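Local coordinates for protein endoribonuclease ToxN (Pectobacterium atrosepticum, PDB 2XDB) that cleaves RNA at AAA(U/G) sequences as the toxin of a type III toxin-antitoxin system and is held in a triangular complex by the ToxI antitoxin RNA, at residues K87-I92 / D133-L138; I36-V39 / H45-L48. All coordinates share one frame; numbering follows the deposited sequence.

Contact 1. Residues K87-I92 / D133-L138. With nucleotides of chain B.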
loop_
_atom_site.group_PDB
_atom_site.type_symbol
_atom_site.label_atom_id
_atom_site.label_comp_id
_atom_site.label_asym_id
_atom_site.label_seq_id
_atom_site.Cartn_x
_atom_site.Cartn_y
_atom_site.Cartn_z
ATOM N N LYS A 87 5.325 3.966 3.342
ATOM C CA LYS A 87 5.800 3.955 4.725
ATOM C C LYS A 87 4.853 3.244 5.671
ATOM O O LYS A 87 5.199 2.971 6.813
ATOM C CB LYS A 87 6.116 5.365 5.230
ATOM C CG LYS A 87 5.002 6.362 5.159
ATOM C CD LYS A 87 5.502 7.679 5.747
ATOM C CE LYS A 87 4.387 8.660 6.044
ATOM N NZ LYS A 87 3.674 9.019 4.786
ATOM N N PHE A 88 3.656 2.930 5.191
ATOM C CA PHE A 88 2.729 2.127 5.977
ATOM C C PHE A 88 2.389 0.804 5.323
ATOM O O PHE A 88 1.315 0.275 5.552
ATOM C CB PHE A 88 1.445 2.891 6.243
ATOM C CG PHE A 88 1.669 4.209 6.879
ATOM C CD1 PHE A 88 1.117 5.357 6.342
ATOM C CD2 PHE A 88 2.459 4.312 8.008
ATOM C CE1 PHE A 88 1.337 6.583 6.931
ATOM C CE2 PHE A 88 2.680 5.542 8.602
ATOM C CZ PHE A 88 2.123 6.676 8.058
ATOM N N MET A 89 3.289 0.275 4.505
ATOM C CA MET A 89 3.117 -1.070 3.971
ATOM C C MET A 89 3.218 -2.084 5.110
ATOM O O MET A 89 3.808 -1.791 6.153
ATOM C CB MET A 89 4.181 -1.366 2.927
ATOM C CG MET A 89 5.586 -1.385 3.485
ATOM S SD MET A 89 6.787 -1.683 2.185
ATOM C CE MET A 89 8.294 -1.716 3.152
ATOM N N ILE A 90 2.648 -3.270 4.908
ATOM C CA ILE A 90 2.578 -4.264 5.974
ATOM C C ILE A 90 2.789 -5.687 5.466
ATOM O O ILE A 90 2.436 -6.012 4.337
ATOM C CB ILE A 90 1.231 -4.188 6.696
ATOM C CG1 ILE A 90 0.073 -4.441 5.730
ATOM C CG2 ILE A 90 1.046 -2.831 7.359
ATOM C CD1 ILE A 90 -1.279 -4.369 6.429
ATOM N N PRO A 91 3.398 -6.542 6.290
ATOM C CA PRO A 91 3.547 -7.918 5.823
ATOM C C PRO A 91 2.171 -8.562 5.882
ATOM O O PRO A 91 1.395 -8.198 6.760
ATOM C CB PRO A 91 4.466 -8.533 6.865
ATOM C CG PRO A 91 4.191 -7.748 8.113
ATOM C CD PRO A 91 3.860 -6.359 7.675
ATOM N N ILE A 92 1.851 -9.462 4.960
ATOM C CA ILE A 92 0.520 -10.061 4.948
ATOM C C ILE A 92 0.548 -11.579 4.980
ATOM O O ILE A 92 1.545 -12.207 4.643
ATOM C CB ILE A 92 -0.305 -9.618 3.727
ATOM C CG1 ILE A 92 0.389 -10.029 2.427
ATOM C CG2 ILE A 92 -0.523 -8.125 3.756
ATOM C CD1 ILE A 92 -0.081 -11.355 1.884
ATOM N N ASP A 133 12.148 -1.649 -1.118
ATOM C CA ASP A 133 13.306 -2.343 -0.595
ATOM C C ASP A 133 14.208 -1.373 0.156
ATOM O O ASP A 133 14.688 -1.679 1.248
ATOM C CB ASP A 133 14.078 -3.019 -1.732
ATOM C CG ASP A 133 15.249 -3.870 -1.231
ATOM O OD1 ASP A 133 15.087 -4.582 -0.219
ATOM O OD2 ASP A 133 16.334 -3.835 -1.856
ATOM N N THR A 134 14.439 -0.198 -0.419
ATOM C CA THR A 134 15.371 0.731 0.199
ATOM C C THR A 134 14.732 1.330 1.440
ATOM O O THR A 134 15.408 1.630 2.419
ATOM C CB THR A 134 15.807 1.849 -0.764
ATOM O OG1 THR A 134 16.339 1.272 -1.961
ATOM C CG2 THR A 134 16.878 2.714 -0.126
ATOM N N LEU A 135 13.416 1.482 1.401
ATOM C CA LEU A 135 12.690 2.036 2.532
ATOM C C LEU A 135 12.882 1.146 3.744
ATOM O O LEU A 135 13.260 1.612 4.825
ATOM C CB LEU A 135 11.212 2.181 2.202
ATOM C CG LEU A 135 10.314 2.609 3.349
ATOM C CD1 LEU A 135 10.728 3.977 3.842
ATOM C CD2 LEU A 135 8.861 2.609 2.901
ATOM N N ARG A 136 12.647 -0.144 3.557
ATOM C CA ARG A 136 12.743 -1.089 4.661
ATOM C C ARG A 136 14.187 -1.190 5.149
ATOM O O ARG A 136 14.431 -1.253 6.347
ATOM C CB ARG A 136 12.195 -2.449 4.235
ATOM C CG ARG A 136 12.382 -3.582 5.207
ATOM C CD ARG A 136 11.828 -4.880 4.587
ATOM N NE ARG A 136 11.927 -6.008 5.495
ATOM C CZ ARG A 136 12.979 -6.811 5.578
ATOM N NH1 ARG A 136 14.021 -6.626 4.783
ATOM N NH2 ARG A 136 12.989 -7.807 6.457
ATOM N N ASN A 137 15.145 -1.180 4.229
ATOM C CA ASN A 137 16.547 -1.230 4.630
ATOM C C ASN A 137 16.905 -0.064 5.547
ATOM O O ASN A 137 17.456 -0.258 6.626
ATOM C CB ASN A 137 17.459 -1.235 3.415
ATOM C CG ASN A 137 17.456 -2.555 2.707
ATOM O OD1 ASN A 137 17.155 -3.586 3.310
ATOM N ND2 ASN A 137 17.792 -2.544 1.413
ATOM N N LEU A 138 16.574 1.146 5.114
ATOM C CA LEU A 138 16.802 2.324 5.929
ATOM C C LEU A 138 16.136 2.192 7.290
ATOM O O LEU A 138 16.719 2.575 8.307
ATOM C CB LEU A 138 16.320 3.578 5.209
ATOM C CG LEU A 138 17.107 3.893 3.924
ATOM C CD1 LEU A 138 16.663 5.187 3.281
ATOM C CD2 LEU A 138 18.572 3.971 4.231
ATOM P P U B 2 -2.957 11.227 5.913
ATOM O OP1 U B 2 -2.686 12.642 5.599
ATOM O OP2 U B 2 -2.806 10.199 4.855
ATOM O "O5'" U B 2 -2.099 10.838 7.183
ATOM C "C5'" U B 2 -2.047 11.656 8.338
ATOM C "C4'" U B 2 -1.213 10.998 9.406
ATOM O "O4'" U B 2 -1.868 9.797 9.892
ATOM C "C3'" U B 2 0.151 10.519 8.949
ATOM O "O3'" U B 2 1.097 11.565 8.931
ATOM C "C2'" U B 2 0.476 9.443 9.964
ATOM O "O2'" U B 2 0.884 10.056 11.172
ATOM C "C1'" U B 2 -0.896 8.817 10.197
ATOM N N1 U B 2 -1.185 7.617 9.377
ATOM C C2 U B 2 -0.731 6.397 9.815
ATOM O O2 U B 2 -0.083 6.276 10.830
ATOM N N3 U B 2 -1.046 5.328 9.019
ATOM C C4 U B 2 -1.773 5.351 7.849
ATOM O O4 U B 2 -1.992 4.305 7.235
ATOM C C5 U B 2 -2.217 6.651 7.466
ATOM C C6 U B 2 -1.919 7.708 8.224
ATOM P P U B 21 20.314 0.051 -0.027
ATOM O OP1 U B 21 19.312 0.430 -1.064
ATOM O OP2 U B 21 19.881 -0.054 1.389
ATOM O "O5'" U B 21 21.037 -1.294 -0.472
ATOM C "C5'" U B 21 22.084 -1.857 0.311
ATOM C "C4'" U B 21 23.190 -2.461 -0.528
ATOM O "O4'" U B 21 22.656 -3.466 -1.438
ATOM C "C3'" U B 21 23.999 -1.492 -1.392
ATOM O "O3'" U B 21 25.360 -1.927 -1.420
ATOM C "C2'" U B 21 23.393 -1.707 -2.776
ATOM O "O2'" U B 21 24.233 -1.335 -3.844
ATOM C "C1'" U B 21 23.148 -3.213 -2.743
ATOM N N1 U B 21 22.267 -3.838 -3.775
ATOM C C2 U B 21 21.429 -3.090 -4.594
ATOM O O2 U B 21 21.333 -1.874 -4.559
ATOM N N3 U B 21 20.684 -3.831 -5.485
ATOM C C4 U B 21 20.672 -5.205 -5.651
ATOM O O4 U B 21 19.940 -5.720 -6.500
ATOM C C5 U B 21 21.558 -5.906 -4.774
ATOM C C6 U B 21 22.297 -5.214 -3.898
ATOM P P U B 3 2.502 11.370 8.208
ATOM O OP1 U B 3 2.268 10.438 7.078
ATOM O OP2 U B 3 3.476 11.001 9.260
ATOM O "O5'" U B 3 2.736 12.830 7.641
ATOM C "C5'" U B 3 2.025 13.208 6.472
ATOM C "C4'" U B 3 1.587 14.646 6.524
ATOM O "O4'" U B 3 0.451 14.797 7.410
ATOM C "C3'" U B 3 2.607 15.622 7.069
ATOM O "O3'" U B 3 3.573 15.967 6.097
ATOM C "C2'" U B 3 1.734 16.788 7.507
ATOM O "O2'" U B 3 1.333 17.552 6.383
ATOM C "C1'" U B 3 0.499 16.061 8.036
ATOM N N1 U B 3 0.519 15.860 9.495
ATOM C C2 U B 3 -0.688 15.563 10.095
ATOM O O2 U B 3 -1.735 15.462 9.476
ATOM N N3 U B 3 -0.628 15.383 11.451
ATOM C C4 U B 3 0.492 15.472 12.246
ATOM O O4 U B 3 0.372 15.281 13.455
ATOM C C5 U B 3 1.705 15.787 11.549
ATOM C C6 U B 3 1.677 15.967 10.227
#
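Lys87 and Met89, in the non-strand stretch just before residues 90-91 of the interrupted strand 80-91 in the antiparallel sheet of this SH3-clan toxin, pack against Leu135 and Arg136 of helix 125-140. The Leu135 methyl CD2 meets the Lys87 backbone at CA, 3.8 Å away. Met89 has CG between its backbone N and carbonyl carbon (chi1 64°), and the straight chain beyond carries CE to 4.4 Å from Leu135 CD2. Met89 CE also lies 4.1 Å from Arg136 CB, where the two side chains cross nearly at right angles; the guanidinium belongs instead to a salt bridge with Glu154.

Each segment also reaches the RNA. The CB of Phe88 points away from the helix, and its ring lies between two groups: on one face U2 N3 of chain B sits over the ring centre, 3.3 Å above the plane, and on the opposite face Lys87 CG does so at 4.0 Å. Lys87 NZ, hydrogen-bonded to Asn85 OD1, lies 3.0 Å from U3 OP1 of chain B, where its charge would probably favour the phosphate. On the helix, Asn137 ND2 gives a weak bond to U21 OP2 of chain B (3.3 Å, 131° at the hydrogen). No hydrogen bond crosses between the segments: their junction is apolar, and their polar atoms find partners outside it, some on separate antitoxin nucleotides.

Contact 2. Residues I36-V39 / H45-L48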
loop_
_atom_site.group_PDB
_atom_site.type_symbol
_atom_site.label_atom_id
_atom_site.label_comp_id
_atom_site.label_asym_id
_atom_site.label_seq_id
_atom_site.Cartn_x
_atom_site.Cartn_y
_atom_site.Cartn_z
ATOM N N ILE A 36 -1.779 -2.227 -2.858
ATOM C CA ILE A 36 -1.077 -2.617 -4.094
ATOM C C ILE A 36 -0.198 -3.873 -3.977
ATOM O O ILE A 36 0.516 -4.064 -2.996
ATOM C CB ILE A 36 -0.234 -1.477 -4.678
ATOM C CG1 ILE A 36 -1.077 -0.239 -4.773
ATOM C CG2 ILE A 36 0.128 -1.781 -6.125
ATOM C CD1 ILE A 36 -2.127 -0.409 -5.830
ATOM N N GLY A 37 -0.202 -4.645 -5.064
ATOM C CA GLY A 37 0.019 -6.080 -5.083
ATOM C C GLY A 37 1.393 -6.685 -5.038
ATOM O O GLY A 37 1.857 -7.291 -5.976
ATOM N N ILE A 38 2.002 -6.590 -3.882
ATOM C CA ILE A 38 3.297 -7.185 -3.608
ATOM C C ILE A 38 4.416 -6.343 -4.111
ATOM O O ILE A 38 4.997 -6.524 -5.178
ATOM C CB ILE A 38 3.453 -8.609 -3.964
ATOM C CG1 ILE A 38 2.336 -9.411 -3.311
ATOM C CG2 ILE A 38 4.718 -9.091 -3.291
ATOM C CD1 ILE A 38 2.817 -10.757 -2.854
ATOM N N VAL A 39 4.707 -5.420 -3.228
ATOM C CA VAL A 39 5.477 -4.274 -3.479
ATOM C C VAL A 39 6.898 -4.669 -3.082
ATOM O O VAL A 39 7.873 -4.166 -3.640
ATOM C CB VAL A 39 4.840 -3.198 -2.604
ATOM C CG1 VAL A 39 5.601 -2.996 -1.290
ATOM C CG2 VAL A 39 4.601 -1.934 -3.390
ATOM N N HIS A 45 8.771 -12.628 3.457
ATOM C CA HIS A 45 7.599 -11.790 3.705
ATOM C C HIS A 45 7.046 -11.176 2.428
ATOM O O HIS A 45 7.797 -10.859 1.507
ATOM C CB HIS A 45 7.916 -10.684 4.704
ATOM C CG HIS A 45 8.682 -11.159 5.893
ATOM N ND1 HIS A 45 8.207 -12.133 6.741
ATOM C CD2 HIS A 45 9.895 -10.797 6.372
ATOM C CE1 HIS A 45 9.094 -12.347 7.695
ATOM N NE2 HIS A 45 10.127 -11.547 7.496
ATOM N N LYS A 46 5.728 -11.004 2.389
ATOM C CA LYS A 46 5.067 -10.304 1.292
ATOM C C LYS A 46 4.414 -9.033 1.801
ATOM O O LYS A 46 3.540 -9.081 2.674
ATOM C CB LYS A 46 4.026 -11.208 0.634
ATOM C CG LYS A 46 4.661 -12.460 0.085
ATOM C CD LYS A 46 3.692 -13.410 -0.564
ATOM C CE LYS A 46 4.499 -14.544 -1.174
ATOM N NZ LYS A 46 3.668 -15.594 -1.801
ATOM N N TYR A 47 4.845 -7.898 1.259
ATOM C CA TYR A 47 4.303 -6.614 1.663
ATOM C C TYR A 47 3.264 -6.078 0.694
ATOM O O TYR A 47 3.433 -6.162 -0.521
ATOM C CB TYR A 47 5.436 -5.596 1.797
ATOM C CG TYR A 47 6.125 -5.650 3.136
ATOM C CD1 TYR A 47 5.709 -4.838 4.184
ATOM C CD2 TYR A 47 7.174 -6.525 3.362
ATOM C CE1 TYR A 47 6.319 -4.893 5.412
ATOM C CE2 TYR A 47 7.793 -6.581 4.585
ATOM C CZ TYR A 47 7.357 -5.769 5.608
ATOM O OH TYR A 47 7.975 -5.829 6.832
ATOM N N LEU A 48 2.193 -5.512 1.237
ATOM C CA LEU A 48 1.261 -4.720 0.443
ATOM C C LEU A 48 1.293 -3.298 0.970
ATOM O O LEU A 48 1.513 -3.081 2.160
ATOM C CB LEU A 48 -0.167 -5.259 0.557
ATOM C CG LEU A 48 -0.436 -6.681 0.078
ATOM C CD1 LEU A 48 -1.936 -6.980 0.146
ATOM C CD2 LEU A 48 0.090 -6.861 -1.340
#
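Leu48 meets the bent backbone of residues 36-38. Its CG is anti to the carbonyl carbon (chi1 -61°), and the branch CD2 lies over the bend, beside Ile36 O and Ile38 N and 3.8 Å from Gly37 CA. The same methyl approaches Ile38 CG1 to 3.9 Å. Ile36 O also faces Leu48 CA, at 3.6 Å, as the acceptor of a CA-H...O contact.

Ile38 meets the strand at three places. Beyond the contact with Leu48, Ile38 CD1 lies across the aliphatic part of Lys46, 3.6 Å from Lys46 CD, while the ammonium end of that lysine runs on to a salt bridge with Glu94. Ile38 CA faces Tyr47 O at 3.3 Å, a second CA-H...O contact. The bend itself is an inverse gamma turn centred on Gly37, with a weak bond from Ile38 N to Ile36 O. It interrupts strand 35-42 inside the beta hairpin that this strand forms with 45-52; backbone bonds of Ile36 with Ala49 and of Leu40 with Tyr47 continue the pairing beyond it.

Tyr47 contributes mainly its carbonyl and CB. Val39 N binds Tyr47 O at 3.1 Å in a nearly straight bond (168° at the hydrogen), with the donor tilted 24° from the carbonyl plane. Tyr47 CB packs on Val39 CG1 at 4.0 Å, and its phenol leads away from segment 36-39 to a hydrogen bond with Glu154.

How the contacts relate
Both contacts involve the same antiparallel sheet, in which strands 80-91 and 45-52 are neighbours; the centres of the two contacts lie about 9 Å apart. Two probable backbone hydrogen bonds join them, Ile90 N to Leu48 O (3.0 Å) and Ile92 N to Lys46 O (2.9 Å). Every touching residue of contact 1 is buried, and it joins a helix to the sheet by apolar packing. Contact 2 is only partly buried, and as a hairpin pair within the sheet it relies on a main-chain hydrogen bond and CA-H...O contacts as well as apolar packing. Glu154 receives both Arg136 and Tyr47; RNA touches contact 1 but stays about 10 Å from the nearest atom of contact 2.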